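Local structure of 4-alpha-glucanotransferase (Aquifex aeolicus, 1TZ7) at residues Tyr37-Leu42 / Gly113-Glu118; Asn87-Asp92 / Val119-Lys124. The protein is an amylomaltase, also called D-enzyme, built around an eight-stranded parallel beta/alpha barrel. All blocks are in the same frame, centred on the assembly; numbering follows the deposited sequence.

How the contacts relate
Both contacts set a loop against the beginning of helix 117-133: contact 1 at the residues leading into it and its first residue, contact 2 on the turns that follow. Their centres lie about 8 Å apart; that of contact 1 is about 17 Å and that of contact 2 about 18 Å from the centre of the chain, on the same side of it. The two loops also meet each other. Leu42 N probably donates a hydrogen bond to Leu90 O (3.0 Å), and Ile39 CG2 packs 3.2 Å from Val89 O, the carbonyl that Lys124 NZ also approaches in contact 2. Ile39, of contact 1, touches Val120 and Lys124 too. Loop 37-42 follows the first barrel strand, and the other three segments follow the second.

Contact 1: residues Tyr37-Leu42 / Gly113-Glu118; sequences YGIGDL and GEALYE
The contact belongs to the start of helix 117-133, where the N-cap residue Leu116 is tied to Gly38 in the loop that follows barrel strand 23-27. Leu116 N donates to Gly38 O at 2.9 Å. The N-H points almost straight at the oxygen, 173° at the hydrogen, and the donor lies only slightly off the carbonyl plane. The same oxygen receives a CA-H...O contact from Ala115 CA, 3.5 Å away, so two neighbouring residues of 113-118 converge on one carbonyl. Glycine suits position 38 because the chain turns there with a positive phi of 94°, where a CB would press on the carbonyl O of Tyr37; a CB would also come close to Leu116 CB. Leu116 CD2 lies 4.0 Å from Gly38 CA.

Beside this polar link lies an apolar patch. Ile39 has CG1 anti to its own backbone nitrogen (chi1 -168°) and an extended chi2, and together these carry CD1 to the ring of Tyr117. CD1 meets Tyr117 CE2 at 3.6 Å, approaching the ring obliquely, with the two side chains crossing at about a right angle. Nearer the backbone, Ile39 CG1 rests 4.2 Å from Ala115 CB, a methyl small enough to let the two chains run close. Tyr117 suits its place by being apolar along the ring and polar at the end: its hydroxyl is hydrogen-bonded to Trp479 O. Arg480 binds Ala115 O and forms a salt bridge with Glu118. The arrangement is that of a beta/alpha barrel in which the loop after the first strand packs against the N-terminus of a helix in the long excursion after the second.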
loop_
_atom_site.group_PDB
_atom_site.type_symbol
_atom_site.label_atom_id
_atom_site.label_comp_id
_atom_site.label_asym_id
_atom_site.label_seq_id
_atom_site.Cartn_x
_atom_site.Cartn_y
_atom_site.Cartn_z
ATOM N N TYR A 37 -14.402 -15.824 1.562
ATOM C CA TYR A 37 -15.482 -14.884 1.923
ATOM C C TYR A 37 -15.507 -13.621 1.042
ATOM O O TYR A 37 -15.813 -12.521 1.515
ATOM C CB TYR A 37 -15.391 -14.524 3.405
ATOM C CG TYR A 37 -15.495 -15.735 4.295
ATOM C CD1 TYR A 37 -16.699 -16.415 4.428
ATOM C CD2 TYR A 37 -14.388 -16.219 4.980
ATOM C CE1 TYR A 37 -16.804 -17.535 5.231
ATOM C CE2 TYR A 37 -14.481 -17.340 5.786
ATOM C CZ TYR A 37 -15.696 -17.995 5.908
ATOM O OH TYR A 37 -15.800 -19.111 6.707
ATOM N N GLY A 38 -15.197 -13.800 -0.244
ATOM C CA GLY A 38 -15.412 -12.762 -1.244
ATOM C C GLY A 38 -14.180 -11.918 -1.477
ATOM O O GLY A 38 -14.114 -11.156 -2.431
ATOM N N ILE A 39 -13.199 -12.063 -0.598
ATOM C CA ILE A 39 -11.989 -11.256 -0.646
ATOM C C ILE A 39 -10.906 -11.912 0.218
ATOM O O ILE A 39 -11.212 -12.679 1.128
ATOM C CB ILE A 39 -12.294 -9.806 -0.141
ATOM C CG1 ILE A 39 -11.134 -8.872 -0.454
ATOM C CG2 ILE A 39 -12.595 -9.805 1.365
ATOM C CD1 ILE A 39 -11.527 -7.405 -0.464
ATOM N N GLY A 40 -9.648 -11.611 -0.077
ATOM C CA GLY A 40 -8.540 -12.115 0.719
ATOM C C GLY A 40 -8.536 -11.498 2.109
ATOM O O GLY A 40 -8.952 -10.349 2.281
ATOM N N ASP A 41 -8.070 -12.263 3.104
ATOM C CA ASP A 41 -8.084 -11.806 4.496
ATOM C C ASP A 41 -6.840 -12.282 5.281
ATOM O O ASP A 41 -5.953 -12.929 4.725
ATOM C CB ASP A 41 -9.387 -12.258 5.203
ATOM C CG ASP A 41 -9.595 -13.765 5.158
ATOM O OD1 ASP A 41 -8.645 -14.513 5.452
ATOM O OD2 ASP A 41 -10.684 -14.285 4.852
ATOM N N LEU A 42 -6.795 -11.949 6.570
ATOM C CA LEU A 42 -5.613 -12.200 7.393
ATOM C C LEU A 42 -5.687 -13.573 8.079
ATOM O O LEU A 42 -5.009 -13.815 9.083
ATOM C CB LEU A 42 -5.465 -11.099 8.450
ATOM C CG LEU A 42 -5.441 -9.660 7.924
ATOM C CD1 LEU A 42 -5.358 -8.666 9.073
ATOM C CD2 LEU A 42 -4.295 -9.461 6.959
ATOM N N GLY A 113 -13.180 -16.018 -7.022
ATOM C CA GLY A 113 -13.152 -15.164 -8.193
ATOM C C GLY A 113 -12.527 -13.823 -7.879
ATOM O O GLY A 113 -11.636 -13.727 -7.034
ATOM N N GLU A 114 -12.998 -12.782 -8.552
ATOM C CA GLU A 114 -12.521 -11.422 -8.293
ATOM C C GLU A 114 -13.049 -10.908 -6.952
ATOM O O GLU A 114 -14.072 -11.381 -6.453
ATOM C CB GLU A 114 -12.957 -10.478 -9.417
ATOM C CG GLU A 114 -12.438 -10.867 -10.797
ATOM C CD GLU A 114 -10.942 -10.654 -10.946
ATOM O OE1 GLU A 114 -10.543 -9.619 -11.520
ATOM O OE2 GLU A 114 -10.162 -11.526 -10.491
ATOM N N ALA A 115 -12.340 -9.937 -6.376
ATOM C CA ALA A 115 -12.712 -9.371 -5.080
ATOM C C ALA A 115 -14.084 -8.724 -5.157
ATOM O O ALA A 115 -14.329 -7.855 -5.999
ATOM C CB ALA A 115 -11.682 -8.361 -4.633
ATOM N N LEU A 116 -14.977 -9.157 -4.276
ATOM C CA LEU A 116 -16.357 -8.718 -4.293
ATOM C C LEU A 116 -16.543 -7.548 -3.310
ATOM O O LEU A 116 -17.197 -7.688 -2.274
ATOM C CB LEU A 116 -17.282 -9.882 -3.896
ATOM C CG LEU A 116 -17.761 -10.896 -4.963
ATOM C CD1 LEU A 116 -17.217 -10.707 -6.380
ATOM C CD2 LEU A 116 -17.749 -12.356 -4.497
ATOM N N TYR A 117 -15.959 -6.400 -3.653
ATOM C CA TYR A 117 -15.875 -5.268 -2.723
ATOM C C TYR A 117 -17.254 -4.850 -2.212
ATOM O O TYR A 117 -17.481 -4.781 -1.007
ATOM C CB TYR A 117 -15.173 -4.081 -3.387
ATOM C CG TYR A 117 -13.667 -4.211 -3.401
ATOM C CD1 TYR A 117 -12.980 -4.454 -4.586
ATOM C CD2 TYR A 117 -12.934 -4.104 -2.227
ATOM C CE1 TYR A 117 -11.606 -4.580 -4.603
ATOM C CE2 TYR A 117 -11.554 -4.228 -2.229
ATOM C CZ TYR A 117 -10.894 -4.465 -3.418
ATOM O OH TYR A 117 -9.525 -4.589 -3.424
ATOM N N GLU A 118 -18.174 -4.579 -3.139
ATOM C CA GLU A 118 -19.527 -4.160 -2.781
ATOM C C GLU A 118 -20.110 -5.072 -1.709
ATOM O O GLU A 118 -20.654 -4.595 -0.693
ATOM C CB GLU A 118 -20.447 -4.168 -4.017
ATOM C CG GLU A 118 -20.157 -3.065 -5.031
ATOM C CD GLU A 118 -19.130 -3.480 -6.071
ATOM O OE1 GLU A 118 -18.520 -4.561 -5.909
ATOM O OE2 GLU A 118 -18.932 -2.723 -7.053
#

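Contact 2: residues Asn87-Asp92 / Val119-Lys124; sequences NYVLID and VVYEYK
The short 3-10 turn 88-90 lies against helix 117-133, closest where Val89 CA comes 6.1 Å from Lys124 CA. Lys124 crosses to the turn with a chain bent at chi2 (-122°) and again at chi4, and its NZ reaches two backbone carbonyls. The modelled 2.5 Å from Lys124 NZ to Val89 O is implausibly short, so its exact length is doubtful, and the donor stands well above the carbonyl plane; the bond to Ile91 O is 3.0 Å and less tilted. A long amine suits this place, giving two buried carbonyls a donor; the carboxylate of Asp92 stays too far away to pair with it.

In the other direction, Tyr88 OH donates to Tyr121 O at 2.6 Å, meeting the oxygen from the side, with a C=O...donor angle of 110°. The Tyr88 CG sits between the backbone N and the carbonyl carbon (chi1 76°), which turns the ring toward the helix, its hydroxyl ending at Tyr121; Lys124 CB lies at its edge. Val89 packs against both tyrosines: its CG1 meets Tyr121 CD1 obliquely at 3.4 Å, lies over one face of the neighbouring Tyr88 ring, offset toward its rim, and touches Val120 CG2 at 3.9 Å. Tyr121 OH bonds to Thr69 and Asn75, while Tyr88 and Ile91 also rest on helix 192-218. Such packing joins a 3-10 turn to a helix within the excursion that follows the second strand of the beta/alpha barrel.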
loop_
_atom_site.group_PDB
_atom_site.type_symbol
_atom_site.label_atom_id
_atom_site.label_comp_id
_atom_site.label_asym_id
_atom_site.label_seq_id
_atom_site.Cartn_x
_atom_site.Cartn_y
_atom_site.Cartn_z
ATOM N N ASN A 87 -8.040 -1.915 7.212
ATOM C CA ASN A 87 -9.207 -2.102 6.350
ATOM C C ASN A 87 -10.029 -3.312 6.814
ATOM O O ASN A 87 -9.550 -4.444 6.773
ATOM C CB ASN A 87 -8.731 -2.314 4.900
ATOM C CG ASN A 87 -9.841 -2.153 3.882
ATOM O OD1 ASN A 87 -10.980 -1.801 4.222
ATOM N ND2 ASN A 87 -9.515 -2.410 2.617
ATOM N N TYR A 88 -11.268 -3.068 7.253
ATOM C CA TYR A 88 -12.041 -4.091 7.970
ATOM C C TYR A 88 -12.462 -5.272 7.072
ATOM O O TYR A 88 -12.758 -6.355 7.571
ATOM C CB TYR A 88 -13.275 -3.468 8.663
ATOM C CG TYR A 88 -14.446 -3.122 7.735
ATOM C CD1 TYR A 88 -15.421 -4.071 7.423
ATOM C CD2 TYR A 88 -14.582 -1.840 7.200
ATOM C CE1 TYR A 88 -16.496 -3.756 6.586
ATOM C CE2 TYR A 88 -15.652 -1.513 6.361
ATOM C CZ TYR A 88 -16.604 -2.474 6.059
ATOM O OH TYR A 88 -17.664 -2.154 5.233
ATOM N N VAL A 89 -12.475 -5.060 5.753
ATOM C CA VAL A 89 -12.840 -6.132 4.811
ATOM C C VAL A 89 -11.736 -7.198 4.691
ATOM O O VAL A 89 -11.961 -8.271 4.127
ATOM C CB VAL A 89 -13.176 -5.577 3.391
ATOM C CG1 VAL A 89 -14.402 -4.685 3.445
ATOM C CG2 VAL A 89 -11.991 -4.834 2.797
ATOM N N LEU A 90 -10.550 -6.894 5.230
ATOM C CA LEU A 90 -9.439 -7.851 5.246
ATOM C C LEU A 90 -9.479 -8.750 6.489
ATOM O O LEU A 90 -8.633 -9.618 6.657
ATOM C CB LEU A 90 -8.102 -7.116 5.200
ATOM C CG LEU A 90 -7.928 -6.098 4.073
ATOM C CD1 LEU A 90 -6.560 -5.443 4.164
ATOM C CD2 LEU A 90 -8.117 -6.752 2.719
ATOM N N ILE A 91 -10.458 -8.534 7.353
ATOM C CA ILE A 91 -10.565 -9.311 8.578
ATOM C C ILE A 91 -11.078 -10.718 8.285
ATOM O O ILE A 91 -11.999 -10.902 7.485
ATOM C CB ILE A 91 -11.484 -8.600 9.594
ATOM C CG1 ILE A 91 -10.763 -7.388 10.187
ATOM C CG2 ILE A 91 -11.905 -9.567 10.705
ATOM C CD1 ILE A 91 -11.660 -6.466 11.007
ATOM N N ASP A 92 -10.467 -11.703 8.933
ATOM C CA ASP A 92 -10.909 -13.087 8.842
ATOM C C ASP A 92 -12.089 -13.322 9.795
ATOM O O ASP A 92 -11.925 -13.274 11.007
ATOM C CB ASP A 92 -9.750 -14.028 9.203
ATOM C CG ASP A 92 -10.178 -15.480 9.293
ATOM O OD1 ASP A 92 -11.150 -15.864 8.608
ATOM O OD2 ASP A 92 -9.598 -16.308 10.022
ATOM N N VAL A 119 -20.002 -6.387 -1.926
ATOM C CA VAL A 119 -20.681 -7.336 -1.054
ATOM C C VAL A 119 -19.959 -7.551 0.278
ATOM O O VAL A 119 -20.602 -7.785 1.290
ATOM C CB VAL A 119 -21.042 -8.733 -1.763
ATOM C CG1 VAL A 119 -20.722 -8.769 -3.233
ATOM C CG2 VAL A 119 -20.585 -9.943 -0.970
ATOM N N VAL A 120 -18.629 -7.453 0.279
ATOM C CA VAL A 120 -17.857 -7.691 1.505
ATOM C C VAL A 120 -17.886 -6.483 2.458
ATOM O O VAL A 120 -17.803 -6.651 3.667
ATOM C CB VAL A 120 -16.380 -8.099 1.211
ATOM C CG1 VAL A 120 -16.335 -9.375 0.375
ATOM C CG2 VAL A 120 -15.621 -6.974 0.531
ATOM N N TYR A 121 -18.014 -5.271 1.907
ATOM C CA TYR A 121 -18.247 -4.082 2.737
ATOM C C TYR A 121 -19.472 -4.293 3.606
ATOM O O TYR A 121 -19.449 -4.010 4.797
ATOM C CB TYR A 121 -18.440 -2.826 1.870
ATOM C CG TYR A 121 -17.158 -2.275 1.274
ATOM C CD1 TYR A 121 -16.036 -2.043 2.066
ATOM C CD2 TYR A 121 -17.073 -1.982 -0.078
ATOM C CE1 TYR A 121 -14.860 -1.537 1.516
ATOM C CE2 TYR A 121 -15.902 -1.478 -0.635
ATOM C CZ TYR A 121 -14.807 -1.257 0.159
ATOM O OH TYR A 121 -13.651 -0.757 -0.403
ATOM N N GLU A 122 -20.544 -4.797 2.994
ATOM C CA GLU A 122 -21.824 -4.986 3.688
ATOM C C GLU A 122 -21.802 -6.222 4.583
ATOM O O GLU A 122 -22.293 -6.192 5.719
ATOM C CB GLU A 122 -22.968 -5.111 2.668
ATOM C CG GLU A 122 -23.444 -3.782 2.105
ATOM C CD GLU A 122 -24.187 -2.940 3.134
ATOM O OE1 GLU A 122 -24.548 -3.479 4.206
ATOM O OE2 GLU A 122 -24.412 -1.741 2.867
ATOM N N TYR A 123 -21.230 -7.309 4.057
ATOM C CA TYR A 123 -21.264 -8.608 4.731
ATOM C C TYR A 123 -20.352 -8.629 5.969
ATOM O O TYR A 123 -20.746 -9.096 7.028
ATOM C CB TYR A 123 -20.843 -9.720 3.763
ATOM C CG TYR A 123 -20.747 -11.083 4.408
ATOM C CD1 TYR A 123 -21.822 -11.614 5.111
ATOM C CD2 TYR A 123 -19.581 -11.839 4.318
ATOM C CE1 TYR A 123 -21.742 -12.861 5.707
ATOM C CE2 TYR A 123 -19.492 -13.088 4.911
ATOM C CZ TYR A 123 -20.577 -13.593 5.605
ATOM O OH TYR A 123 -20.499 -14.827 6.195
ATOM N N LYS A 124 -19.136 -8.129 5.818
ATOM C CA LYS A 124 -18.177 -8.119 6.923
ATOM C C LYS A 124 -18.557 -7.072 7.984
ATOM O O LYS A 124 -18.265 -7.243 9.159
ATOM C CB LYS A 124 -16.765 -7.864 6.406
ATOM C CG LYS A 124 -16.244 -8.955 5.468
ATOM C CD LYS A 124 -14.954 -9.573 5.985
ATOM C CE LYS A 124 -14.446 -10.666 5.057
ATOM N NZ LYS A 124 -13.002 -10.501 4.737
#